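Local coordinates for TfuA domain-containing protein (Methanosarcina acetivorans, PDB 6XP8) that takes part in peptide backbone thioamidation, probably as the partner of a YcaO enzyme, at residues V94-E99 / R200-L205; V126-I131 / P162-L167; N130-L135 / A151-A156; E146-A151 / G177-E182. All blocks are in the same frame, centred on the assembly; numbering follows the deposited sequence.

Interaction 1: V94-E99 / R200-L205; sequences VGKVYE and RQDAVL
A carboxylate gripping the start of a helix is the core of this contact, which fixes the C-terminal helix 198-215 to the edge of the parallel beta-sheet of an alpha/beta fold. Strand 92-93 runs through V94 and G95 into helix 96-102, with G95 as N-cap. Buried D202 holds CG anti to its own carbonyl carbon, which sets both oxygens against the first turn. OD2 takes the nearly straight bond from V97 N (2.8 Å, 168°) on its syn lone pair, while OD1 receives K96 N at 3.0 Å from above the carboxylate plane. Negative charge at the helix's positive end would probably be stabilised. At the positive phi of G95 (97°) a CB would press on the preceding carbonyl and stand 2.5 Å from D202 CG. Beside this polar centre L205 CD1 lies 3.8 Å from G95 CA, and V94 packs alongside L205. An alanine in place of D202 would remove both acceptors and would probably leave the amides of K96 and V97 poorly satisfied, loosening the hold between the two helices. One water completes the grip, donating to D202 OD2 at 2.6 Å and to V94 O while accepting from Y98 N.

Interaction 2: V126-I131 / P162-L167; sequences VPLVNI and PDRSYL
Three side-chain torsions assemble this joint. V126 holds CG1 anti to its backbone N (chi1 -178°), Y166 swings its ring anti to its own carbonyl carbon (chi1 -63°), and R164 adopts a similar first torsion before running extended from CG to NE. This joins the N-terminal ends of helix 128-140 and helix 166-175 in the helical part of the fold, where P127 and S165 are the respective N-caps. V126 crosses Y166 at about a right angle, its CG1 approaching Y166 CZ obliquely at 3.5 Å, and I131 CG1 slides by Y166 CE1 at 4.0 Å. The backbone adds one hydrogen bond, V126 N to R164 O (2.9 Å, 158°), with the donor standing above the carbonyl plane. L128 CD2 lies over one face of the R164 guanidinium, offset toward its rim. A water accepting from L128 N at 2.9 Å also meets R164 NH1, weakly. The polar ends are settled from outside: R164 bonds to A156 O through NE and to D110 by a salt bridge, and Y166 OH is hydrogen-bonded to E195. One backbone bond and apolar contacts thus join the segments, while D110, A156 O and E195 satisfy the arginine's charge and the tyrosine's hydroxyl.

Interaction 3: N130-L135 / A151-A156; sequences NIRETL and ALLDLA
The guanidinium of R132 has L153 CD1 over one of its faces, 3.9 Å from R132 NH1, while its NE is taken up by a salt bridge with E111. The same methyl also touches the shaft of the arginine, at 3.9 Å from R132 CG, so the leucine lies across the long side chain at an oblique angle. L153 can do this because its CG is anti to the backbone N (chi1 174°), and R132 because its chain is extended from CG to NE. The setting is an antiparallel helix pair, helix 128-140 against helix 146-157, whose short segments run at 172° with axes 10.4 Å apart. Deeper in the interface L135 CD1 rests on the backbone of the partner helix, 3.8 Å from L153 N, and reaches L152 CB at 4.2 Å. One turn earlier in its helix, I131 sends CG2 to A156 CB at 3.8 Å. The pairing itself is therefore aliphatic carbon against aliphatic carbon and backbone, its one charged group being shielded on a face by leucine and paired with E111, which would largely offset its charge, so that hydrophobic packing probably supplies most of the adhesion.

Interaction 4: E146-A151 / G177-E182; sequences EKEHNA and GLIPKE
Apolar packing comes first: A151 CB meets L178 CB at 4.1 Å, and the leucine's CD1 continues to A151 O at 3.8 Å. This seats the loop between helix 166-175 and helix 181-193 against the first turns of helix 146-157, near the surface. The loop begins at G177, whose positive phi closes the preceding helix in a Schellman motif, and ends at P180, the N-cap of the next. Contacts of the second kind belong to E148, whose chain is extended beyond CG. E148 CG touches L178 O at 3.4 Å, and E148 OE2 stands 3.4 Å from P180 CD, crossing the proline at about a right angle; I179 CG1 lies beside the carboxylate. Charge and hydrogen bonding form the third kind. E148 OE1 accepts from S145 N, just before the helix, and makes a salt bridge to K183. An alanine at E148 would remove the bonds to S145 and K183 and would probably loosen both the helix start and the hold on the loop. Within the two segments the carboxylate meets only carbon, while its salt bridge to K183 adds an ionic tie to helix 181-193, which follows the loop.

The four contacts illustrate how a helical region is built outward from a parallel sheet. Interaction 1 ties the C-terminal helix to the sheet edge and meets interaction 2 by packing alone, V97 CG2 lying 4.1 Å from V129 CG2, although their centres are 18 Å apart. Interactions 2 and 3 are close neighbours, with centres about 8 Å apart: they share N130 and I131 on helix 128-140, and Y166 OH lies 3.3 Å from T134 OG1, a probable hydrogen bond. Helix 146-157 then carries on to interaction 4, through shared A151 and L155 CD2 against L178 CD1 at 3.9 Å. Interaction 4 is the most remote, its centre about 29 Å from that of interaction 1.

Interaction 1: V94-E99 / R200-L205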
loop_
_atom_site.group_PDB
_atom_site.type_symbol
_atom_site.label_atom_id
_atom_site.label_comp_id
_atom_site.label_asym_id
_atom_site.label_seq_id
_atom_site.Cartn_x
_atom_site.Cartn_y
_atom_site.Cartn_z
ATOM N N VAL A 94 -10.056 -5.340 0.087
ATOM C CA VAL A 94 -9.425 -6.517 -0.538
ATOM C C VAL A 94 -7.922 -6.519 -0.277
ATOM O O VAL A 94 -7.305 -5.457 -0.161
ATOM C CB VAL A 94 -9.699 -6.651 -2.070
ATOM C CG1 VAL A 94 -11.180 -6.832 -2.371
ATOM C CG2 VAL A 94 -9.150 -5.470 -2.852
ATOM N N GLY A 95 -7.352 -7.717 -0.183
ATOM C CA GLY A 95 -5.913 -7.886 -0.040
ATOM C C GLY A 95 -5.454 -8.083 1.391
ATOM O O GLY A 95 -6.224 -7.889 2.336
ATOM N N LYS A 96 -4.180 -8.443 1.539
ATOM C CA LYS A 96 -3.597 -8.794 2.842
ATOM C C LYS A 96 -3.469 -7.607 3.804
ATOM O O LYS A 96 -3.714 -7.753 5.010
ATOM C CB LYS A 96 -2.237 -9.491 2.663
ATOM C CG LYS A 96 -2.270 -10.779 1.836
ATOM C CD LYS A 96 -2.885 -11.969 2.563
ATOM C CE LYS A 96 -2.603 -13.272 1.825
ATOM N NZ LYS A 96 -3.455 -14.406 2.294
ATOM N N VAL A 97 -3.097 -6.439 3.276
ATOM C CA VAL A 97 -2.929 -5.237 4.105
ATOM C C VAL A 97 -4.267 -4.878 4.765
ATOM O O VAL A 97 -4.312 -4.607 5.967
ATOM C CB VAL A 97 -2.308 -4.045 3.324
ATOM C CG1 VAL A 97 -2.132 -2.833 4.226
ATOM C CG2 VAL A 97 -0.952 -4.425 2.742
ATOM N N TYR A 98 -5.349 -4.920 3.985
ATOM C CA TYR A 98 -6.698 -4.732 4.515
ATOM C C TYR A 98 -7.019 -5.744 5.624
ATOM O O TYR A 98 -7.496 -5.357 6.692
ATOM C CB TYR A 98 -7.751 -4.824 3.403
ATOM C CG TYR A 98 -9.158 -5.034 3.934
ATOM C CD1 TYR A 98 -9.818 -4.029 4.653
ATOM C CD2 TYR A 98 -9.818 -6.254 3.732
ATOM C CE1 TYR A 98 -11.103 -4.230 5.153
ATOM C CE2 TYR A 98 -11.104 -6.459 4.216
ATOM C CZ TYR A 98 -11.737 -5.452 4.923
ATOM O OH TYR A 98 -13.013 -5.668 5.396
ATOM N N GLU A 99 -6.774 -7.026 5.346
ATOM C CA GLU A 99 -6.997 -8.106 6.314
ATOM C C GLU A 99 -6.260 -7.871 7.635
ATOM O O GLU A 99 -6.852 -8.021 8.709
ATOM C CB GLU A 99 -6.618 -9.462 5.714
ATOM C CG GLU A 99 -7.588 -9.956 4.646
ATOM C CD GLU A 99 -7.033 -11.076 3.775
ATOM O OE1 GLU A 99 -5.939 -11.620 4.063
ATOM O OE2 GLU A 99 -7.710 -11.420 2.782
ATOM N N ARG A 200 1.961 -4.052 -4.098
ATOM C CA ARG A 200 1.688 -4.257 -5.525
ATOM C C ARG A 200 0.677 -5.381 -5.752
ATOM O O ARG A 200 -0.227 -5.251 -6.579
ATOM C CB ARG A 200 2.982 -4.566 -6.280
ATOM C CG ARG A 200 2.805 -4.697 -7.780
ATOM C CD ARG A 200 4.102 -5.101 -8.466
ATOM N NE ARG A 200 3.950 -5.047 -9.921
ATOM C CZ ARG A 200 4.102 -3.947 -10.656
ATOM N NH1 ARG A 200 4.428 -2.790 -10.085
ATOM N NH2 ARG A 200 3.930 -4.006 -11.971
ATOM N N GLN A 201 0.827 -6.479 -5.012
ATOM C CA GLN A 201 -0.066 -7.629 -5.172
ATOM C C GLN A 201 -1.472 -7.282 -4.720
ATOM O O GLN A 201 -2.441 -7.652 -5.378
ATOM C CB GLN A 201 0.472 -8.871 -4.454
ATOM C CG GLN A 201 1.721 -9.423 -5.142
ATOM C CD GLN A 201 2.341 -10.600 -4.422
ATOM O OE1 GLN A 201 2.492 -10.588 -3.194
ATOM N NE2 GLN A 201 2.726 -11.624 -5.184
ATOM N N ASP A 202 -1.569 -6.536 -3.620
ATOM C CA ASP A 202 -2.866 -6.061 -3.152
ATOM C C ASP A 202 -3.489 -5.071 -4.123
ATOM O O ASP A 202 -4.706 -5.109 -4.331
ATOM C CB ASP A 202 -2.745 -5.417 -1.778
ATOM C CG ASP A 202 -2.734 -6.419 -0.652
ATOM O OD1 ASP A 202 -2.633 -7.652 -0.887
ATOM O OD2 ASP A 202 -2.828 -5.948 0.494
ATOM N N ALA A 203 -2.662 -4.186 -4.690
ATOM C CA ALA A 203 -3.110 -3.211 -5.701
ATOM C C ALA A 203 -3.749 -3.903 -6.907
ATOM O O ALA A 203 -4.813 -3.494 -7.369
ATOM C CB ALA A 203 -1.963 -2.310 -6.144
ATOM N N VAL A 204 -3.099 -4.956 -7.398
ATOM C CA VAL A 204 -3.646 -5.781 -8.480
ATOM C C VAL A 204 -5.007 -6.389 -8.100
ATOM O O VAL A 204 -5.938 -6.374 -8.907
ATOM C CB VAL A 204 -2.615 -6.822 -8.976
ATOM C CG1 VAL A 204 -3.235 -7.805 -9.963
ATOM C CG2 VAL A 204 -1.459 -6.096 -9.650
ATOM N N LEU A 205 -5.126 -6.871 -6.861
ATOM C CA LEU A 205 -6.407 -7.366 -6.348
ATOM C C LEU A 205 -7.515 -6.308 -6.353
ATOM O O LEU A 205 -8.661 -6.635 -6.659
ATOM C CB LEU A 205 -6.253 -8.001 -4.959
ATOM C CG LEU A 205 -5.535 -9.349 -4.827
ATOM C CD1 LEU A 205 -5.463 -9.738 -3.358
ATOM C CD2 LEU A 205 -6.203 -10.443 -5.648
HETATM O O HOH W 1 -5.050 -4.687 1.110
#

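Interaction 2: V126-I131 / P162-L167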
loop_
_atom_site.group_PDB
_atom_site.type_symbol
_atom_site.label_atom_id
_atom_site.label_comp_id
_atom_site.label_asym_id
_atom_site.label_seq_id
_atom_site.Cartn_x
_atom_site.Cartn_y
_atom_site.Cartn_z
ATOM N N VAL A 126 10.600 2.284 0.996
ATOM C CA VAL A 126 9.951 0.976 1.059
ATOM C C VAL A 126 8.916 0.981 2.196
ATOM O O VAL A 126 9.249 1.369 3.323
ATOM C CB VAL A 126 10.983 -0.158 1.289
ATOM C CG1 VAL A 126 10.307 -1.520 1.307
ATOM C CG2 VAL A 126 12.061 -0.131 0.217
ATOM N N PRO A 127 7.668 0.544 1.908
ATOM C CA PRO A 127 6.662 0.480 2.969
ATOM C C PRO A 127 6.991 -0.611 3.978
ATOM O O PRO A 127 7.534 -1.660 3.607
ATOM C CB PRO A 127 5.377 0.140 2.216
ATOM C CG PRO A 127 5.840 -0.608 1.014
ATOM C CD PRO A 127 7.166 -0.027 0.639
ATOM N N LEU A 128 6.674 -0.344 5.241
ATOM C CA LEU A 128 6.902 -1.291 6.323
ATOM C C LEU A 128 6.264 -2.663 6.084
ATOM O O LEU A 128 6.883 -3.674 6.405
ATOM C CB LEU A 128 6.453 -0.700 7.667
ATOM C CG LEU A 128 6.775 -1.436 8.975
ATOM C CD1 LEU A 128 8.261 -1.762 9.114
ATOM C CD2 LEU A 128 6.312 -0.577 10.139
ATOM N N VAL A 129 5.050 -2.699 5.515
ATOM C CA VAL A 129 4.404 -3.982 5.165
ATOM C C VAL A 129 5.237 -4.867 4.226
ATOM O O VAL A 129 5.304 -6.078 4.439
ATOM C CB VAL A 129 2.942 -3.848 4.647
ATOM C CG1 VAL A 129 2.011 -3.425 5.779
ATOM C CG2 VAL A 129 2.841 -2.909 3.454
ATOM N N ASN A 130 5.866 -4.251 3.217
ATOM C CA ASN A 130 6.798 -4.943 2.306
ATOM C C ASN A 130 8.040 -5.438 3.057
ATOM O O ASN A 130 8.516 -6.542 2.792
ATOM C CB ASN A 130 7.229 -4.041 1.135
ATOM C CG ASN A 130 6.182 -3.932 0.024
ATOM O OD1 ASN A 130 5.008 -4.264 0.198
ATOM N ND2 ASN A 130 6.610 -3.411 -1.120
ATOM N N ILE A 131 8.551 -4.624 3.988
ATOM C CA ILE A 131 9.714 -4.996 4.818
ATOM C C ILE A 131 9.372 -6.215 5.685
ATOM O O ILE A 131 10.148 -7.175 5.743
ATOM C CB ILE A 131 10.244 -3.802 5.666
ATOM C CG1 ILE A 131 10.825 -2.712 4.753
ATOM C CG2 ILE A 131 11.295 -4.252 6.683
ATOM C CD1 ILE A 131 10.943 -1.337 5.393
ATOM N N PRO A 162 10.655 8.070 5.082
ATOM C CA PRO A 162 11.427 8.405 3.875
ATOM C C PRO A 162 12.841 7.821 3.831
ATOM O O PRO A 162 13.425 7.748 2.753
ATOM C CB PRO A 162 11.483 9.939 3.913
ATOM C CG PRO A 162 10.221 10.310 4.607
ATOM C CD PRO A 162 10.158 9.304 5.724
ATOM N N ASP A 163 13.356 7.390 4.986
ATOM C CA ASP A 163 14.670 6.739 5.092
ATOM C C ASP A 163 14.612 5.202 5.098
ATOM O O ASP A 163 15.659 4.541 5.173
ATOM C CB ASP A 163 15.409 7.224 6.353
ATOM C CG ASP A 163 15.704 8.720 6.342
ATOM O OD1 ASP A 163 15.660 9.362 5.266
ATOM O OD2 ASP A 163 15.986 9.255 7.433
ATOM N N ARG A 164 13.403 4.635 5.037
ATOM C CA ARG A 164 13.217 3.181 4.964
ATOM C C ARG A 164 13.596 2.667 3.579
ATOM O O ARG A 164 12.939 2.986 2.589
ATOM C CB ARG A 164 11.770 2.784 5.291
ATOM C CG ARG A 164 11.460 2.711 6.772
ATOM C CD ARG A 164 9.985 2.415 7.021
ATOM N NE ARG A 164 9.685 2.549 8.443
ATOM C CZ ARG A 164 8.493 2.834 8.962
ATOM N NH1 ARG A 164 7.429 3.036 8.190
ATOM N NH2 ARG A 164 8.372 2.929 10.277
ATOM N N SER A 165 14.684 1.905 3.519
ATOM C CA SER A 165 15.103 1.207 2.301
ATOM C C SER A 165 15.856 -0.051 2.708
ATOM O O SER A 165 16.367 -0.131 3.827
ATOM C CB SER A 165 15.989 2.099 1.418
ATOM O OG SER A 165 17.264 2.327 2.007
ATOM N N TYR A 166 15.929 -1.021 1.798
ATOM C CA TYR A 166 16.645 -2.265 2.071
ATOM C C TYR A 166 18.145 -2.046 2.238
ATOM O O TYR A 166 18.764 -2.667 3.103
ATOM C CB TYR A 166 16.340 -3.322 1.011
ATOM C CG TYR A 166 14.885 -3.729 0.997
ATOM C CD1 TYR A 166 14.304 -4.371 2.104
ATOM C CD2 TYR A 166 14.084 -3.479 -0.121
ATOM C CE1 TYR A 166 12.961 -4.742 2.097
ATOM C CE2 TYR A 166 12.742 -3.847 -0.138
ATOM C CZ TYR A 166 12.192 -4.484 0.967
ATOM O OH TYR A 166 10.864 -4.852 0.963
ATOM N N LEU A 167 18.709 -1.146 1.430
ATOM C CA LEU A 167 20.103 -0.736 1.581
ATOM C C LEU A 167 20.341 -0.014 2.908
ATOM O O LEU A 167 21.301 -0.333 3.605
ATOM C CB LEU A 167 20.571 0.114 0.389
ATOM C CG LEU A 167 21.990 0.712 0.326
ATOM C CD1 LEU A 167 23.121 -0.230 0.729
ATOM C CD2 LEU A 167 22.223 1.215 -1.084
HETATM O O HOH W 2 5.896 2.399 5.888
#

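Interaction 3: N130-L135 / A151-A156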
loop_
_atom_site.group_PDB
_atom_site.type_symbol
_atom_site.label_atom_id
_atom_site.label_comp_id
_atom_site.label_asym_id
_atom_site.label_seq_id
_atom_site.Cartn_x
_atom_site.Cartn_y
_atom_site.Cartn_z
ATOM N N ASN A 130 5.866 -4.251 3.217
ATOM C CA ASN A 130 6.798 -4.943 2.306
ATOM C C ASN A 130 8.040 -5.438 3.057
ATOM O O ASN A 130 8.516 -6.542 2.792
ATOM C CB ASN A 130 7.229 -4.041 1.135
ATOM C CG ASN A 130 6.182 -3.932 0.024
ATOM O OD1 ASN A 130 5.008 -4.264 0.198
ATOM N ND2 ASN A 130 6.610 -3.411 -1.120
ATOM N N ILE A 131 8.551 -4.624 3.988
ATOM C CA ILE A 131 9.714 -4.996 4.818
ATOM C C ILE A 131 9.372 -6.215 5.685
ATOM O O ILE A 131 10.148 -7.175 5.743
ATOM C CB ILE A 131 10.244 -3.802 5.666
ATOM C CG1 ILE A 131 10.825 -2.712 4.753
ATOM C CG2 ILE A 131 11.295 -4.252 6.683
ATOM C CD1 ILE A 131 10.943 -1.337 5.393
ATOM N N ARG A 132 8.193 -6.181 6.314
ATOM C CA ARG A 132 7.685 -7.294 7.130
ATOM C C ARG A 132 7.681 -8.612 6.346
ATOM O O ARG A 132 8.246 -9.614 6.795
ATOM C CB ARG A 132 6.268 -6.992 7.649
ATOM C CG ARG A 132 6.189 -5.915 8.725
ATOM C CD ARG A 132 4.771 -5.804 9.273
ATOM N NE ARG A 132 4.628 -4.758 10.292
ATOM C CZ ARG A 132 4.958 -4.880 11.580
ATOM N NH1 ARG A 132 5.490 -6.008 12.054
ATOM N NH2 ARG A 132 4.762 -3.854 12.405
ATOM N N GLU A 133 7.072 -8.577 5.159
ATOM C CA GLU A 133 6.914 -9.755 4.310
ATOM C C GLU A 133 8.224 -10.235 3.689
ATOM O O GLU A 133 8.433 -11.448 3.524
ATOM C CB GLU A 133 5.871 -9.480 3.226
ATOM C CG GLU A 133 4.444 -9.451 3.751
ATOM C CD GLU A 133 4.017 -10.778 4.351
ATOM O OE1 GLU A 133 3.811 -11.741 3.585
ATOM O OE2 GLU A 133 3.887 -10.858 5.589
ATOM N N THR A 134 9.092 -9.285 3.347
ATOM C CA THR A 134 10.392 -9.591 2.743
ATOM C C THR A 134 11.361 -10.165 3.784
ATOM O O THR A 134 12.069 -11.126 3.485
ATOM C CB THR A 134 10.972 -8.381 1.976
ATOM O OG1 THR A 134 10.042 -7.997 0.953
ATOM C CG2 THR A 134 12.301 -8.713 1.306
ATOM N N LEU A 135 11.365 -9.601 4.997
ATOM C CA LEU A 135 12.153 -10.173 6.103
ATOM C C LEU A 135 11.690 -11.573 6.509
ATOM O O LEU A 135 12.519 -12.420 6.853
ATOM C CB LEU A 135 12.203 -9.241 7.321
ATOM C CG LEU A 135 13.091 -7.989 7.220
ATOM C CD1 LEU A 135 12.947 -7.139 8.475
ATOM C CD2 LEU A 135 14.559 -8.326 6.983
ATOM N N ALA A 151 15.566 -8.032 15.132
ATOM C CA ALA A 151 16.368 -6.815 15.314
ATOM C C ALA A 151 16.197 -5.862 14.134
ATOM O O ALA A 151 16.012 -4.658 14.330
ATOM C CB ALA A 151 17.840 -7.151 15.532
ATOM N N LEU A 152 16.233 -6.406 12.916
ATOM C CA LEU A 152 16.081 -5.592 11.708
ATOM C C LEU A 152 14.661 -5.058 11.535
ATOM O O LEU A 152 14.468 -3.942 11.043
ATOM C CB LEU A 152 16.521 -6.361 10.462
ATOM C CG LEU A 152 18.029 -6.616 10.343
ATOM C CD1 LEU A 152 18.286 -7.565 9.187
ATOM C CD2 LEU A 152 18.844 -5.337 10.192
ATOM N N LEU A 153 13.675 -5.855 11.937
ATOM C CA LEU A 153 12.284 -5.410 11.905
ATOM C C LEU A 153 12.038 -4.262 12.890
ATOM O O LEU A 153 11.429 -3.254 12.527
ATOM C CB LEU A 153 11.323 -6.585 12.125
ATOM C CG LEU A 153 9.820 -6.294 12.258
ATOM C CD1 LEU A 153 9.242 -5.562 11.046
ATOM C CD2 LEU A 153 9.082 -7.597 12.502
ATOM N N ASP A 154 12.529 -4.412 14.122
ATOM C CA ASP A 154 12.483 -3.326 15.105
ATOM C C ASP A 154 13.165 -2.051 14.594
ATOM O O ASP A 154 12.648 -0.944 14.793
ATOM C CB ASP A 154 13.114 -3.768 16.431
ATOM C CG ASP A 154 13.152 -2.651 17.459
ATOM O OD1 ASP A 154 12.082 -2.318 18.024
ATOM O OD2 ASP A 154 14.248 -2.099 17.697
ATOM N N LEU A 155 14.321 -2.211 13.943
ATOM C CA LEU A 155 15.029 -1.080 13.335
ATOM C C LEU A 155 14.152 -0.379 12.294
ATOM O O LEU A 155 14.042 0.850 12.305
ATOM C CB LEU A 155 16.381 -1.510 12.730
ATOM C CG LEU A 155 17.248 -0.449 12.020
ATOM C CD1 LEU A 155 17.565 0.758 12.901
ATOM C CD2 LEU A 155 18.533 -1.054 11.466
ATOM N N ALA A 156 13.522 -1.168 11.421
ATOM C CA ALA A 156 12.654 -0.631 10.363
ATOM C C ALA A 156 11.474 0.156 10.945
ATOM O O ALA A 156 11.187 1.266 10.491
ATOM C CB ALA A 156 12.166 -1.744 9.451
#

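Interaction 4: E146-A151 / G177-E182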
loop_
_atom_site.group_PDB
_atom_site.type_symbol
_atom_site.label_atom_id
_atom_site.label_comp_id
_atom_site.label_asym_id
_atom_site.label_seq_id
_atom_site.Cartn_x
_atom_site.Cartn_y
_atom_site.Cartn_z
ATOM N N GLU A 146 16.341 -15.775 13.549
ATOM C CA GLU A 146 15.184 -15.147 14.174
ATOM C C GLU A 146 15.573 -13.867 14.925
ATOM O O GLU A 146 14.856 -12.865 14.845
ATOM C CB GLU A 146 14.458 -16.132 15.086
ATOM C CG GLU A 146 12.948 -16.085 14.931
ATOM C CD GLU A 146 12.266 -17.370 15.367
ATOM O OE1 GLU A 146 11.475 -17.923 14.570
ATOM O OE2 GLU A 146 12.524 -17.829 16.498
ATOM N N LYS A 147 16.720 -13.900 15.610
ATOM C CA LYS A 147 17.262 -12.730 16.317
ATOM C C LYS A 147 17.533 -11.574 15.343
ATOM O O LYS A 147 17.180 -10.426 15.631
ATOM C CB LYS A 147 18.534 -13.097 17.101
ATOM C CG LYS A 147 19.040 -12.015 18.056
ATOM C CD LYS A 147 20.323 -12.447 18.759
ATOM C CE LYS A 147 21.000 -11.292 19.494
ATOM N NZ LYS A 147 20.368 -10.986 20.810
ATOM N N GLU A 148 18.147 -11.900 14.200
ATOM C CA GLU A 148 18.465 -10.927 13.146
ATOM C C GLU A 148 17.209 -10.360 12.488
ATOM O O GLU A 148 17.124 -9.152 12.255
ATOM C CB GLU A 148 19.380 -11.552 12.089
ATOM C CG GLU A 148 20.822 -11.714 12.549
ATOM C CD GLU A 148 21.608 -12.746 11.755
ATOM O OE1 GLU A 148 21.017 -13.513 10.958
ATOM O OE2 GLU A 148 22.838 -12.791 11.934
ATOM N N HIS A 149 16.249 -11.237 12.196
ATOM C CA HIS A 149 14.928 -10.838 11.701
ATOM C C HIS A 149 14.276 -9.827 12.638
ATOM O O HIS A 149 13.874 -8.746 12.201
ATOM C CB HIS A 149 14.017 -12.061 11.529
ATOM C CG HIS A 149 12.585 -11.715 11.260
ATOM N ND1 HIS A 149 11.677 -11.459 12.266
ATOM C CD2 HIS A 149 11.908 -11.572 10.098
ATOM C CE1 HIS A 149 10.503 -11.172 11.735
ATOM N NE2 HIS A 149 10.614 -11.241 10.421
ATOM N N ASN A 150 14.181 -10.189 13.919
ATOM C CA ASN A 150 13.524 -9.348 14.924
ATOM C C ASN A 150 14.230 -8.010 15.134
ATOM O O ASN A 150 13.564 -6.978 15.281
ATOM C CB ASN A 150 13.383 -10.096 16.253
ATOM C CG ASN A 150 12.491 -11.330 16.153
ATOM O OD1 ASN A 150 11.841 -11.583 15.135
ATOM N ND2 ASN A 150 12.464 -12.111 17.229
ATOM N N ALA A 151 15.566 -8.032 15.132
ATOM C CA ALA A 151 16.368 -6.815 15.314
ATOM C C ALA A 151 16.197 -5.862 14.134
ATOM O O ALA A 151 16.012 -4.658 14.330
ATOM C CB ALA A 151 17.840 -7.151 15.532
ATOM N N GLY A 177 25.503 -3.493 14.753
ATOM C CA GLY A 177 25.852 -4.862 15.167
ATOM C C GLY A 177 24.683 -5.828 15.233
ATOM O O GLY A 177 24.667 -6.745 16.063
ATOM N N LEU A 178 23.704 -5.620 14.354
ATOM C CA LEU A 178 22.492 -6.441 14.314
ATOM C C LEU A 178 22.606 -7.636 13.367
ATOM O O LEU A 178 21.824 -8.581 13.467
ATOM C CB LEU A 178 21.276 -5.587 13.937
ATOM C CG LEU A 178 20.993 -4.274 14.686
ATOM C CD1 LEU A 178 19.720 -3.663 14.121
ATOM C CD2 LEU A 178 20.879 -4.456 16.197
ATOM N N ILE A 179 23.587 -7.581 12.468
ATOM C CA ILE A 179 23.806 -8.603 11.436
ATOM C C ILE A 179 25.271 -8.516 10.955
ATOM O O ILE A 179 25.813 -7.410 10.851
ATOM C CB ILE A 179 22.783 -8.448 10.255
ATOM C CG1 ILE A 179 22.807 -9.668 9.312
ATOM C CG2 ILE A 179 22.951 -7.111 9.517
ATOM C CD1 ILE A 179 21.597 -9.795 8.406
ATOM N N PRO A 180 25.933 -9.676 10.707
ATOM C CA PRO A 180 27.245 -9.616 10.055
ATOM C C PRO A 180 27.137 -8.950 8.688
ATOM O O PRO A 180 26.134 -9.138 7.993
ATOM C CB PRO A 180 27.633 -11.090 9.907
ATOM C CG PRO A 180 26.924 -11.770 11.025
ATOM C CD PRO A 180 25.611 -11.049 11.151
ATOM N N LYS A 181 28.156 -8.175 8.321
ATOM C CA LYS A 181 28.121 -7.386 7.084
ATOM C C LYS A 181 28.060 -8.224 5.802
ATOM O O LYS A 181 27.379 -7.834 4.853
ATOM C CB LYS A 181 29.254 -6.354 7.051
ATOM C CG LYS A 181 28.982 -5.172 7.971
ATOM C CD LYS A 181 30.113 -4.161 8.009
ATOM C CE LYS A 181 29.864 -3.164 9.129
ATOM N NZ LYS A 181 31.054 -2.323 9.435
ATOM N N GLU A 182 28.740 -9.371 5.781
ATOM C CA GLU A 182 28.664 -10.285 4.631
ATOM C C GLU A 182 27.282 -10.920 4.494
ATOM O O GLU A 182 26.765 -11.062 3.380
ATOM C CB GLU A 182 29.761 -11.355 4.683
ATOM C CG GLU A 182 31.157 -10.826 4.383
ATOM C CD GLU A 182 31.307 -10.310 2.962
ATOM O OE1 GLU A 182 31.418 -11.139 2.033
ATOM O OE2 GLU A 182 31.320 -9.072 2.783
#